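Local coordinates for uncharacterized protein (Corynebacterium glutamicum, PDB 2NSF) that probably catalyses the mycothiol-dependent isomerisation of maleylpyruvate and carries a bound zinc ion, at residues 50-55 with 113-118; 59-64 with 169-174; 73-78 with 118-123; 196-201 with 217-222; 227-232 with 246-251. One frame throughout, in Å; residues are numbered along the deposited sequence.

Interaction 1 (50-55 with 113-118); sequences VDNAEF and NPDALR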
# COMPACT_ATOMS: atom_id res chain seq x y z
N VAL A 50 1.54 9.30 -17.48
CA VAL A 50 0.58 10.37 -17.26
C VAL A 50 1.19 11.68 -17.74
O VAL A 50 2.35 11.96 -17.48
CB VAL A 50 0.22 10.51 -15.76
CG1 VAL A 50 -0.69 11.72 -15.55
CG2 VAL A 50 -0.48 9.24 -15.28
N ASP A 51 0.40 12.48 -18.46
CA ASP A 51 0.87 13.76 -18.97
C ASP A 51 0.67 14.83 -17.91
O ASP A 51 -0.24 14.73 -17.09
CB ASP A 51 0.11 14.16 -20.23
CG ASP A 51 0.27 13.16 -21.36
OD1 ASP A 51 1.42 12.77 -21.65
OD2 ASP A 51 -0.75 12.79 -21.97
N ASN A 52 1.52 15.86 -17.93
CA ASN A 52 1.42 16.94 -16.95
C ASN A 52 0.02 17.54 -16.93
O ASN A 52 -0.50 17.89 -15.87
CB ASN A 52 2.44 18.03 -17.27
CG ASN A 52 3.86 17.61 -16.94
OD1 ASN A 52 4.12 16.44 -16.65
ND2 ASN A 52 4.79 18.56 -16.99
N ALA A 53 -0.59 17.66 -18.10
CA ALA A 53 -1.92 18.23 -18.21
C ALA A 53 -2.99 17.35 -17.57
O ALA A 53 -4.11 17.79 -17.34
CB ALA A 53 -2.27 18.49 -19.68
N GLU A 54 -2.63 16.10 -17.28
CA GLU A 54 -3.57 15.15 -16.68
C GLU A 54 -3.48 15.06 -15.16
O GLU A 54 -4.30 14.39 -14.52
CB GLU A 54 -3.36 13.76 -17.28
CG GLU A 54 -3.43 13.71 -18.81
CD GLU A 54 -3.10 12.34 -19.37
OE1 GLU A 54 -2.06 11.77 -18.98
OE2 GLU A 54 -3.88 11.83 -20.21
N PHE A 55 -2.50 15.74 -14.56
CA PHE A 55 -2.33 15.71 -13.11
C PHE A 55 -3.55 16.26 -12.38
O PHE A 55 -3.92 15.76 -11.32
CB PHE A 55 -1.09 16.53 -12.71
CG PHE A 55 0.21 15.78 -12.82
CD1 PHE A 55 0.44 14.90 -13.87
CD2 PHE A 55 1.23 15.99 -11.89
CE1 PHE A 55 1.66 14.24 -14.00
CE2 PHE A 55 2.45 15.33 -12.00
CZ PHE A 55 2.67 14.46 -13.06
N ASN A 113 3.09 22.58 -9.36
CA ASN A 113 3.07 22.32 -10.80
C ASN A 113 3.57 20.90 -11.03
O ASN A 113 4.34 20.36 -10.23
CB ASN A 113 3.96 23.32 -11.55
CG ASN A 113 5.42 23.23 -11.13
OD1 ASN A 113 5.82 23.77 -10.10
ND2 ASN A 113 6.22 22.53 -11.93
N PRO A 114 3.13 20.27 -12.12
CA PRO A 114 3.51 18.90 -12.49
C PRO A 114 4.99 18.55 -12.40
O PRO A 114 5.35 17.53 -11.81
CB PRO A 114 2.94 18.76 -13.89
CG PRO A 114 1.67 19.54 -13.79
CD PRO A 114 2.13 20.79 -13.07
N ASP A 115 5.86 19.37 -12.99
CA ASP A 115 7.28 19.06 -12.94
C ASP A 115 7.84 19.10 -11.52
O ASP A 115 8.77 18.36 -11.20
CB ASP A 115 8.07 19.99 -13.85
CG ASP A 115 7.93 19.63 -15.32
OD1 ASP A 115 7.47 18.51 -15.63
OD2 ASP A 115 8.29 20.47 -16.18
N ALA A 116 7.27 19.96 -10.68
CA ALA A 116 7.73 20.06 -9.30
C ALA A 116 7.37 18.77 -8.57
O ALA A 116 8.14 18.27 -7.75
CB ALA A 116 7.07 21.24 -8.61
N LEU A 117 6.20 18.22 -8.88
CA LEU A 117 5.76 16.98 -8.26
C LEU A 117 6.57 15.79 -8.76
O LEU A 117 6.86 14.87 -7.99
CB LEU A 117 4.26 16.75 -8.53
CG LEU A 117 3.29 17.65 -7.77
CD1 LEU A 117 1.86 17.31 -8.13
CD2 LEU A 117 3.51 17.48 -6.27
N ARG A 118 6.95 15.80 -10.03
CA ARG A 118 7.75 14.71 -10.56
C ARG A 118 9.12 14.74 -9.87
O ARG A 118 9.69 13.70 -9.57
CB ARG A 118 7.93 14.83 -12.08
CG ARG A 118 6.66 14.61 -12.90
CD ARG A 118 6.96 14.77 -14.39
NE ARG A 118 5.75 14.74 -15.22
CZ ARG A 118 5.11 13.63 -15.57
NH1 ARG A 118 5.55 12.44 -15.19
NH2 ARG A 118 4.02 13.72 -16.32
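N52, in the loop that follows helix 29-49, faces P114 at the first turn of helix 114-133, their CA atoms 5.3 Å apart. The polar half of the contact centres on the side-chain oxygen of N52. R118 grips it side-on with two nitrogens, NE at 2.8 Å and NH2 at 2.7 Å from N52 OD1, and the amide and guanidinium planes lie only 26° apart. The arginine chain is extended from CG to NE, which carries the guanidinium across to the loop. There R118 NH2 also reaches V50 O at 2.7 Å, in the guanidinium plane, so one nitrogen ties together a backbone carbonyl and a side-chain amide. The amide nitrogen of N52 donates to D115, whose OD1 is met by N52 ND2 from above the carboxylate plane at 3.0 Å. With both ends of the amide engaged, its rotation is fixed. F55 supplies the apolar half. P114 CB sits over one face of its ring in a CH-pi contact, 4.0 Å from the centroid, while L117 CD1 comes to the ring edge. F55 CZ in turn lies over the centre of the R118 guanidinium, 3.5 Å from its plane, the two planes inclined at 52°. Since R118 NH1 bonds L47 O and V50 is the first residue past helix 29-49, this is C-terminal capping of a helix by an arginine side chain, within the helical N-terminal domain.

Interaction 2 (59-64 with 169-174); sequences SLLEGW and AVDLGA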
# COMPACT_ATOMS: atom_id res chain seq x y z
N SER A 59 -8.08 10.99 -9.97
CA SER A 59 -7.29 9.78 -9.97
C SER A 59 -8.37 8.73 -9.81
O SER A 59 -9.56 9.07 -9.82
CB SER A 59 -6.34 9.73 -8.77
OG SER A 59 -7.06 9.56 -7.56
N LEU A 60 -8.01 7.46 -9.66
CA LEU A 60 -9.02 6.44 -9.48
C LEU A 60 -9.51 6.44 -8.03
O LEU A 60 -10.43 5.69 -7.68
CB LEU A 60 -8.48 5.07 -9.89
CG LEU A 60 -8.33 4.95 -11.41
CD1 LEU A 60 -7.62 3.65 -11.77
CD2 LEU A 60 -9.72 5.00 -12.05
N LEU A 61 -8.91 7.28 -7.20
CA LEU A 61 -9.29 7.39 -5.80
C LEU A 61 -10.20 8.60 -5.62
O LEU A 61 -9.80 9.74 -5.88
CB LEU A 61 -8.06 7.54 -4.90
CG LEU A 61 -7.14 6.32 -4.81
CD1 LEU A 61 -5.95 6.63 -3.91
CD2 LEU A 61 -7.93 5.14 -4.25
N GLU A 62 -11.43 8.34 -5.18
CA GLU A 62 -12.42 9.39 -4.98
C GLU A 62 -11.93 10.54 -4.10
O GLU A 62 -11.38 10.31 -3.02
CB GLU A 62 -13.69 8.78 -4.38
CG GLU A 62 -14.92 9.65 -4.51
CD GLU A 62 -16.15 8.99 -3.92
OE1 GLU A 62 -16.15 8.72 -2.70
OE2 GLU A 62 -17.12 8.74 -4.68
N GLY A 63 -12.11 11.76 -4.57
CA GLY A 63 -11.69 12.93 -3.81
C GLY A 63 -10.25 13.35 -4.03
O GLY A 63 -9.83 14.40 -3.54
N TRP A 64 -9.50 12.55 -4.78
CA TRP A 64 -8.10 12.86 -5.05
C TRP A 64 -7.79 12.98 -6.53
O TRP A 64 -8.09 12.08 -7.31
CB TRP A 64 -7.20 11.77 -4.47
CG TRP A 64 -6.72 12.03 -3.07
CD1 TRP A 64 -7.20 12.96 -2.19
CD2 TRP A 64 -5.69 11.31 -2.38
NE1 TRP A 64 -6.52 12.87 -0.99
CE2 TRP A 64 -5.60 11.87 -1.08
CE3 TRP A 64 -4.83 10.26 -2.73
CZ2 TRP A 64 -4.68 11.40 -0.13
CZ3 TRP A 64 -3.92 9.79 -1.78
CH2 TRP A 64 -3.86 10.37 -0.50
N ALA A 169 0.17 2.43 -7.99
CA ALA A 169 0.54 2.40 -9.41
C ALA A 169 -0.76 2.22 -10.18
O ALA A 169 -0.95 2.78 -11.26
CB ALA A 169 1.49 1.25 -9.69
N VAL A 170 -1.67 1.43 -9.61
CA VAL A 170 -2.96 1.19 -10.26
C VAL A 170 -3.83 2.44 -10.18
O VAL A 170 -4.49 2.81 -11.15
CB VAL A 170 -3.73 0.03 -9.59
CG1 VAL A 170 -5.01 -0.25 -10.36
CG2 VAL A 170 -2.85 -1.20 -9.54
N ASP A 171 -3.83 3.08 -9.01
CA ASP A 171 -4.63 4.28 -8.79
C ASP A 171 -4.30 5.44 -9.72
O ASP A 171 -5.14 6.33 -9.92
CB ASP A 171 -4.50 4.75 -7.34
CG ASP A 171 -5.00 3.72 -6.34
OD1 ASP A 171 -5.92 2.94 -6.68
OD2 ASP A 171 -4.48 3.70 -5.20
N LEU A 172 -3.10 5.45 -10.28
CA LEU A 172 -2.70 6.52 -11.20
C LEU A 172 -3.60 6.55 -12.43
O LEU A 172 -3.71 7.58 -13.09
CB LEU A 172 -1.24 6.36 -11.61
CG LEU A 172 -0.23 6.92 -10.61
CD1 LEU A 172 1.18 6.58 -11.06
CD2 LEU A 172 -0.42 8.43 -10.48
N GLY A 173 -4.22 5.42 -12.75
CA GLY A 173 -5.11 5.38 -13.89
C GLY A 173 -4.44 5.34 -15.25
O GLY A 173 -4.97 5.89 -16.22
N ALA A 174 -3.27 4.71 -15.33
CA ALA A 174 -2.56 4.57 -16.59
C ALA A 174 -2.86 3.14 -17.06
O ALA A 174 -3.98 2.86 -17.46
CB ALA A 174 -1.07 4.77 -16.38
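D171 OD2 is gripped from two sides of the sequence: it accepts a hydrogen bond from H168 ND1 and forms a salt bridge with R242 NH1, while L61 CD1 packs against it at 3.5 Å. L61 CG lies beside its backbone N (chi1 -68°), which brings the branched end of the leucine against the carboxylate. Between the backbones, L60 N donates to D171 O at 3.1 Å, nearly straight at 168° and in the carbonyl plane. The side chain of L60 runs on along the helix end: L60 CD1 touches V170 O at 3.3 Å and lies 3.7 Å from G173 CA, where the chain leaves the helix with positive phi. The loop itself is compact. W64 O takes two bonds from S59, one from S59 N at 2.9 Å and one from S59 OG at 2.7 Å, and S59 OG also accepts from L61 N, an ST turn that precedes the type II turn from L61 to W64. The charge of D171 would probably polarise the imidazole of H168, a zinc ligand together with H72 and E164. D171 is thus a second-shell residue, and the D171 and L61 side of the contact borders the zinc site.

Interaction 3 (73-78 with 118-123); sequences VAYNAI and RNLHEH. With SO4 (sulfate ion), chain C.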
# COMPACT_ATOMS: atom_id res chain seq x y z
N VAL A 73 2.28 9.82 -2.37
CA VAL A 73 3.32 8.80 -2.50
C VAL A 73 4.67 9.35 -2.07
O VAL A 73 5.45 8.66 -1.41
CB VAL A 73 3.37 8.25 -3.96
CG1 VAL A 73 4.56 7.29 -4.14
CG2 VAL A 73 2.08 7.50 -4.26
N ALA A 74 4.94 10.62 -2.41
CA ALA A 74 6.21 11.23 -2.02
C ALA A 74 6.26 11.46 -0.51
O ALA A 74 7.27 11.17 0.13
CB ALA A 74 6.41 12.56 -2.76
N TYR A 75 5.18 11.98 0.05
CA TYR A 75 5.16 12.23 1.49
C TYR A 75 5.25 10.93 2.28
O TYR A 75 5.74 10.91 3.41
CB TYR A 75 3.92 13.05 1.88
CG TYR A 75 3.95 14.45 1.29
CD1 TYR A 75 5.07 15.26 1.43
CD2 TYR A 75 2.86 14.95 0.58
CE1 TYR A 75 5.13 16.53 0.87
CE2 TYR A 75 2.90 16.23 0.01
CZ TYR A 75 4.04 17.01 0.16
OH TYR A 75 4.10 18.27 -0.39
N ASN A 76 4.78 9.84 1.69
CA ASN A 76 4.87 8.54 2.35
C ASN A 76 6.34 8.12 2.38
O ASN A 76 6.82 7.61 3.38
CB ASN A 76 4.01 7.50 1.63
CG ASN A 76 4.30 6.08 2.09
OD1 ASN A 76 5.14 5.40 1.51
ND2 ASN A 76 3.61 5.64 3.13
N ALA A 77 7.06 8.34 1.28
CA ALA A 77 8.48 7.98 1.24
C ALA A 77 9.21 8.74 2.34
O ALA A 77 10.04 8.19 3.05
CB ALA A 77 9.08 8.32 -0.12
N ILE A 78 8.88 10.02 2.47
CA ILE A 78 9.50 10.87 3.49
C ILE A 78 9.15 10.35 4.89
O ILE A 78 10.01 10.31 5.77
CB ILE A 78 9.02 12.33 3.34
CG1 ILE A 78 9.63 12.93 2.07
CG2 ILE A 78 9.41 13.15 4.57
CD1 ILE A 78 9.04 14.28 1.66
N ARG A 118 6.95 15.80 -10.03
CA ARG A 118 7.75 14.71 -10.56
C ARG A 118 9.12 14.74 -9.87
O ARG A 118 9.69 13.70 -9.57
CB ARG A 118 7.93 14.83 -12.08
CG ARG A 118 6.66 14.61 -12.90
CD ARG A 118 6.96 14.77 -14.39
NE ARG A 118 5.75 14.74 -15.22
CZ ARG A 118 5.11 13.63 -15.57
NH1 ARG A 118 5.55 12.44 -15.19
NH2 ARG A 118 4.02 13.72 -16.32
N ASN A 119 9.63 15.94 -9.62
CA ASN A 119 10.93 16.07 -8.97
C ASN A 119 10.86 15.62 -7.51
O ASN A 119 11.79 14.98 -7.02
CB ASN A 119 11.45 17.51 -9.07
CG ASN A 119 11.80 17.90 -10.50
OD1 ASN A 119 12.35 17.09 -11.25
ND2 ASN A 119 11.51 19.14 -10.87
N LEU A 120 9.77 15.95 -6.84
CA LEU A 120 9.57 15.56 -5.44
C LEU A 120 9.49 14.04 -5.35
O LEU A 120 10.10 13.42 -4.47
CB LEU A 120 8.27 16.18 -4.91
CG LEU A 120 7.74 15.70 -3.56
CD1 LEU A 120 8.82 15.84 -2.50
CD2 LEU A 120 6.50 16.50 -3.18
N HIS A 121 8.75 13.43 -6.27
CA HIS A 121 8.64 11.97 -6.29
C HIS A 121 10.02 11.35 -6.47
O HIS A 121 10.44 10.49 -5.70
CB HIS A 121 7.73 11.51 -7.43
CG HIS A 121 7.82 10.04 -7.70
ND1 HIS A 121 7.44 9.09 -6.77
CD2 HIS A 121 8.30 9.35 -8.76
CE1 HIS A 121 7.69 7.89 -7.25
NE2 HIS A 121 8.21 8.01 -8.45
N GLU A 122 10.72 11.81 -7.49
CA GLU A 122 12.04 11.28 -7.79
C GLU A 122 13.02 11.41 -6.62
O GLU A 122 13.72 10.46 -6.28
CB GLU A 122 12.60 11.99 -9.02
CG GLU A 122 13.88 11.41 -9.55
CD GLU A 122 14.33 12.11 -10.81
OE1 GLU A 122 13.61 12.00 -11.83
OE2 GLU A 122 15.39 12.76 -10.79
N HIS A 123 13.06 12.59 -6.01
CA HIS A 123 13.98 12.82 -4.90
C HIS A 123 13.60 12.05 -3.63
O HIS A 123 14.48 11.50 -2.96
CB HIS A 123 14.07 14.32 -4.58
CG HIS A 123 15.21 14.67 -3.68
ND1 HIS A 123 16.53 14.43 -4.01
CD2 HIS A 123 15.23 15.21 -2.44
CE1 HIS A 123 17.30 14.81 -3.02
NE2 HIS A 123 16.54 15.29 -2.05
S SO4 C . 0.29 6.65 5.24
O1 SO4 C . -0.74 6.90 4.22
O2 SO4 C . -0.04 7.44 6.44
O3 SO4 C . 0.30 5.21 5.60
O4 SO4 C . 1.61 7.03 4.73
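A74 and L120 meet where helices 66-89 and 114-133 run side by side, their local axes 8.8 Å apart and inclined at 29°. The A74 methyl sits in the fork of L120: A74 CB comes within 3.5 Å of L120 CG, and the CA of A74 lies 5.0 Å from that of H121. L120 CG stands opposite its backbone N (chi1 169°), which lays the two methyls around the alanine. One of them, L120 CD2, reaches on to the phenol end of Y75, 4.1 Å from Y75 OH, the two side chains crossing at about a right angle. The other, L120 CD1, meets I78 CD1 at 4.4 Å. Although the CB of Y75 leaves its helix away from helix 114-133, chi1 of -66° swings the long ring back far enough for its end to touch the leucine. H121 has its ring near V73, with H121 ND1 4.3 Å from V73 CG1. On another side of helix 66-89, N76 ND2 donates at 2.9 Å to O4 of a sulfate ion, probably from the crystallisation liquor, which Y96 and R102 also hold. No hydrogen bond joins 73-78 to 118-123. The chemistry therefore implies a seam held by apolar fit, its polar groups satisfied elsewhere: H121 NE2 by S44 and N76 OD1 by R161 of the helical bundle, N76 ND2 by the sulfate.

Interaction 4 (196-201 with 217-222); sequences KWTSQG and YPAAPG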
# COMPACT_ATOMS: atom_id res chain seq x y z
N LYS A 196 -6.88 -7.20 9.44
CA LYS A 196 -7.26 -5.89 9.96
C LYS A 196 -8.76 -5.86 10.22
O LYS A 196 -9.19 -5.45 11.30
CB LYS A 196 -6.87 -4.77 8.98
CG LYS A 196 -7.04 -3.38 9.57
CD LYS A 196 -6.49 -2.29 8.66
CE LYS A 196 -6.51 -0.94 9.38
NZ LYS A 196 -5.92 0.15 8.54
N TRP A 197 -9.56 -6.31 9.26
CA TRP A 197 -11.01 -6.34 9.44
C TRP A 197 -11.38 -7.18 10.66
O TRP A 197 -12.22 -6.79 11.47
CB TRP A 197 -11.72 -6.94 8.22
CG TRP A 197 -11.61 -6.14 6.96
CD1 TRP A 197 -11.24 -4.83 6.84
CD2 TRP A 197 -11.91 -6.60 5.64
NE1 TRP A 197 -11.29 -4.44 5.52
CE2 TRP A 197 -11.70 -5.51 4.76
CE3 TRP A 197 -12.34 -7.82 5.10
CZ2 TRP A 197 -11.91 -5.61 3.38
CZ3 TRP A 197 -12.55 -7.92 3.72
CH2 TRP A 197 -12.33 -6.82 2.88
N THR A 198 -10.74 -8.34 10.78
CA THR A 198 -11.01 -9.22 11.91
C THR A 198 -10.75 -8.51 13.23
O THR A 198 -11.57 -8.56 14.15
CB THR A 198 -10.13 -10.48 11.86
OG1 THR A 198 -10.44 -11.24 10.68
CG2 THR A 198 -10.38 -11.35 13.09
N SER A 199 -9.60 -7.84 13.32
CA SER A 199 -9.25 -7.14 14.54
C SER A 199 -10.27 -6.07 14.90
O SER A 199 -10.46 -5.77 16.07
CB SER A 199 -7.86 -6.51 14.42
OG SER A 199 -7.86 -5.40 13.53
N GLN A 200 -10.94 -5.51 13.89
CA GLN A 200 -11.93 -4.46 14.11
C GLN A 200 -13.35 -5.02 14.22
O GLN A 200 -14.31 -4.27 14.42
CB GLN A 200 -11.89 -3.45 12.96
CG GLN A 200 -10.50 -3.01 12.51
CD GLN A 200 -10.51 -2.31 11.15
OE1 GLN A 200 -11.10 -2.82 10.19
NE2 GLN A 200 -9.85 -1.17 11.06
N GLY A 201 -13.49 -6.34 14.11
CA GLY A 201 -14.81 -6.94 14.19
C GLY A 201 -15.62 -6.65 12.94
O GLY A 201 -16.85 -6.77 12.93
N TYR A 217 -9.73 -16.42 3.15
CA TYR A 217 -9.26 -15.28 3.93
C TYR A 217 -10.49 -14.76 4.66
O TYR A 217 -11.18 -13.86 4.18
CB TYR A 217 -8.69 -14.20 3.00
CG TYR A 217 -7.42 -14.63 2.29
CD1 TYR A 217 -6.18 -14.49 2.91
CD2 TYR A 217 -7.46 -15.18 1.01
CE1 TYR A 217 -5.01 -14.90 2.27
CE2 TYR A 217 -6.30 -15.59 0.36
CZ TYR A 217 -5.08 -15.45 1.00
OH TYR A 217 -3.91 -15.84 0.37
N PRO A 218 -10.80 -15.34 5.82
CA PRO A 218 -11.97 -14.92 6.60
C PRO A 218 -11.76 -13.63 7.37
O PRO A 218 -10.63 -13.24 7.66
CB PRO A 218 -12.19 -16.10 7.54
CG PRO A 218 -10.79 -16.54 7.83
CD PRO A 218 -10.13 -16.49 6.46
N ALA A 219 -12.86 -12.97 7.69
CA ALA A 219 -12.83 -11.74 8.46
C ALA A 219 -13.42 -12.07 9.83
O ALA A 219 -13.15 -13.13 10.38
CB ALA A 219 -13.66 -10.67 7.76
N ALA A 220 -14.23 -11.17 10.37
CA ALA A 220 -14.84 -11.43 11.68
C ALA A 220 -15.90 -12.52 11.53
O ALA A 220 -16.59 -12.59 10.51
CB ALA A 220 -15.47 -10.15 12.22
N PRO A 221 -16.05 -13.40 12.54
CA PRO A 221 -17.05 -14.46 12.44
C PRO A 221 -18.49 -13.94 12.42
O PRO A 221 -18.80 -12.94 13.05
CB PRO A 221 -16.75 -15.34 13.66
CG PRO A 221 -16.24 -14.35 14.66
CD PRO A 221 -15.33 -13.45 13.83
N GLY A 222 -19.35 -14.64 11.69
CA GLY A 222 -20.74 -14.25 11.59
C GLY A 222 -21.61 -15.47 11.37
O GLY A 222 -21.09 -16.56 11.13
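This is a van der Waals contact in the C-terminal domain, made where the last turn of helix 183-199 lies beside the chain leaving strand 215-218. The backbones come close, with the CA atoms of T198 and A220 4.4 Å apart, yet no hydrogen bond links the two segments. T198 lays its hydroxyl on the peptide after A219: T198 OG1 is 3.2 Å from A219 C. That hydroxyl is spent within its own helix on T194 O, because chi1 of -63° sets it beside the backbone N, and it nears A219 O only at a poor angle for bonding. W197 approaches A219 with the edge of its indole, W197 CE3 lying 4.1 Å from A219 CB, which is close to the ring plane. Further along, the A220 methyl touches the backbone of G201, A220 CB 3.6 Å from G201 C. G201 ends the helix in a Schellman motif with positive phi, G201 N bonding back to T198 O at 2.9 Å. K196 O accepts from both Q200 N and S199 OG, which ties down the final turn. Around the contact, A219 pairs through its backbone with L206 at the start of strand 206-210, while A220 pairs with A202 and G205 in the connection between helix 183-199 and that strand. The W197 indole meanwhile packs on L206, on A239 of helix 232-239 and on P257 and P258 near the C terminus.

Interaction 5 (227-232 with 246-251); sequences VVSGSL and GVTSST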
# COMPACT_ATOMS: atom_id res chain seq x y z
N VAL A 227 -19.33 -15.83 0.68
CA VAL A 227 -18.02 -16.07 0.09
C VAL A 227 -17.85 -15.29 -1.20
O VAL A 227 -18.62 -15.46 -2.15
CB VAL A 227 -17.81 -17.57 -0.22
CG1 VAL A 227 -16.40 -17.80 -0.74
CG2 VAL A 227 -18.06 -18.39 1.04
N VAL A 228 -16.85 -14.41 -1.22
CA VAL A 228 -16.55 -13.61 -2.40
C VAL A 228 -15.30 -14.26 -2.98
O VAL A 228 -14.24 -14.24 -2.35
CB VAL A 228 -16.26 -12.14 -2.03
CG1 VAL A 228 -15.77 -11.37 -3.26
CG2 VAL A 228 -17.52 -11.50 -1.47
N SER A 229 -15.42 -14.83 -4.17
CA SER A 229 -14.29 -15.53 -4.77
C SER A 229 -13.84 -15.04 -6.14
O SER A 229 -14.58 -14.38 -6.87
CB SER A 229 -14.63 -17.02 -4.86
OG SER A 229 -15.77 -17.22 -5.67
N GLY A 230 -12.60 -15.40 -6.47
CA GLY A 230 -12.01 -15.03 -7.74
C GLY A 230 -10.54 -15.37 -7.69
O GLY A 230 -10.12 -16.15 -6.84
N SER A 231 -9.75 -14.82 -8.61
CA SER A 231 -8.32 -15.07 -8.58
C SER A 231 -7.78 -14.19 -7.46
O SER A 231 -8.50 -13.34 -6.94
CB SER A 231 -7.67 -14.65 -9.90
OG SER A 231 -7.79 -13.25 -10.10
N LEU A 232 -6.52 -14.39 -7.09
CA LEU A 232 -5.93 -13.60 -6.01
C LEU A 232 -5.98 -12.10 -6.34
O LEU A 232 -6.32 -11.28 -5.49
CB LEU A 232 -4.50 -14.05 -5.76
CG LEU A 232 -3.75 -13.44 -4.57
CD1 LEU A 232 -4.46 -13.78 -3.26
CD2 LEU A 232 -2.32 -13.96 -4.56
N GLY A 246 -13.57 -8.43 -10.52
CA GLY A 246 -12.87 -9.70 -10.53
C GLY A 246 -13.39 -10.75 -9.57
O GLY A 246 -12.72 -11.76 -9.35
N VAL A 247 -14.57 -10.54 -9.00
CA VAL A 247 -15.11 -11.50 -8.05
C VAL A 247 -16.61 -11.76 -8.20
O VAL A 247 -17.32 -10.99 -8.85
CB VAL A 247 -14.87 -11.02 -6.60
CG1 VAL A 247 -13.39 -10.77 -6.36
CG2 VAL A 247 -15.66 -9.74 -6.34
N THR A 248 -17.07 -12.84 -7.59
CA THR A 248 -18.49 -13.20 -7.60
C THR A 248 -18.85 -13.59 -6.17
O THR A 248 -17.97 -13.89 -5.37
CB THR A 248 -18.82 -14.38 -8.54
OG1 THR A 248 -18.10 -15.54 -8.13
CG2 THR A 248 -18.45 -14.02 -9.98
N SER A 249 -20.15 -13.60 -5.86
CA SER A 249 -20.61 -13.94 -4.52
C SER A 249 -21.40 -15.24 -4.46
O SER A 249 -22.13 -15.58 -5.39
CB SER A 249 -21.49 -12.81 -3.97
OG SER A 249 -22.08 -13.17 -2.74
N SER A 250 -21.24 -15.96 -3.36
CA SER A 250 -21.93 -17.23 -3.16
C SER A 250 -23.43 -17.01 -2.99
O SER A 250 -24.22 -17.95 -3.09
CB SER A 250 -21.37 -17.93 -1.92
OG SER A 250 -21.55 -17.12 -0.77
N THR A 251 -23.82 -15.76 -2.73
CA THR A 251 -25.23 -15.42 -2.56
C THR A 251 -25.78 -14.73 -3.80
O THR A 251 -26.93 -14.28 -3.82
CB THR A 251 -25.44 -14.48 -1.37
OG1 THR A 251 -24.73 -13.25 -1.61
CG2 THR A 251 -24.94 -15.11 -0.09
O HOH W 1 -15.51 -15.92 -9.36
O HOH W 2 -10.72 -12.97 -10.55
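V227, V228 and S229 carry much of this antiparallel pairing, which adds strand 247-249 as an outermost strand of the mixed four-stranded sheet in the C-terminal domain. V227 is held by both its backbone N and its O: V227 N donates to S250 OG at 2.9 Å, and V227 O accepts from S250 N at the same length. The serine hydroxyl reaches that N because chi1 of 60° folds OG back over its own backbone. V228 and S249 form a non-hydrogen-bonded pair, their CA atoms 4.6 Å apart. On the side of V228, its CG1 presses into V247, 3.5 Å from both CB and CG2 of that valine, a tight fit. Both valines also pack on Y238 of helix 232-239, which covers that face. S229 and T248 make the hydrogen-bonded pair: S229 N to T248 O and T248 N to S229 O are each 3.0 Å long. Their side chains share the other face, S229 OG and T248 OG1 3.8 Å apart. Past G230, S231 OG caps the start of helix 232-239 at G234 N. Beside the S229 and T248 pair, one water donates to S229 O at 3.1 Å and also bonds to T248 OG1.

In the fold
From the N terminus, helix 29-49 runs into the loop whose start, 50-55, is joined to the head of helix 114-133 in interaction 1. The end of that loop, 59-64, meets the close of helix 156-171 in interaction 2, so these two contacts cross along the chain, and V50 packs on L172 between them. Interaction 3 ties helix 66-89 to helix 114-133; it is nested inside the loop closed by interaction 2, crosses interaction 1 and shares R118 with it. The C-terminal domain follows in series: interaction 4 closes a short loop through strand 206-210, and interaction 5 closes another through helix 232-239. These last two reach one sheet and touch through Y217 and L232.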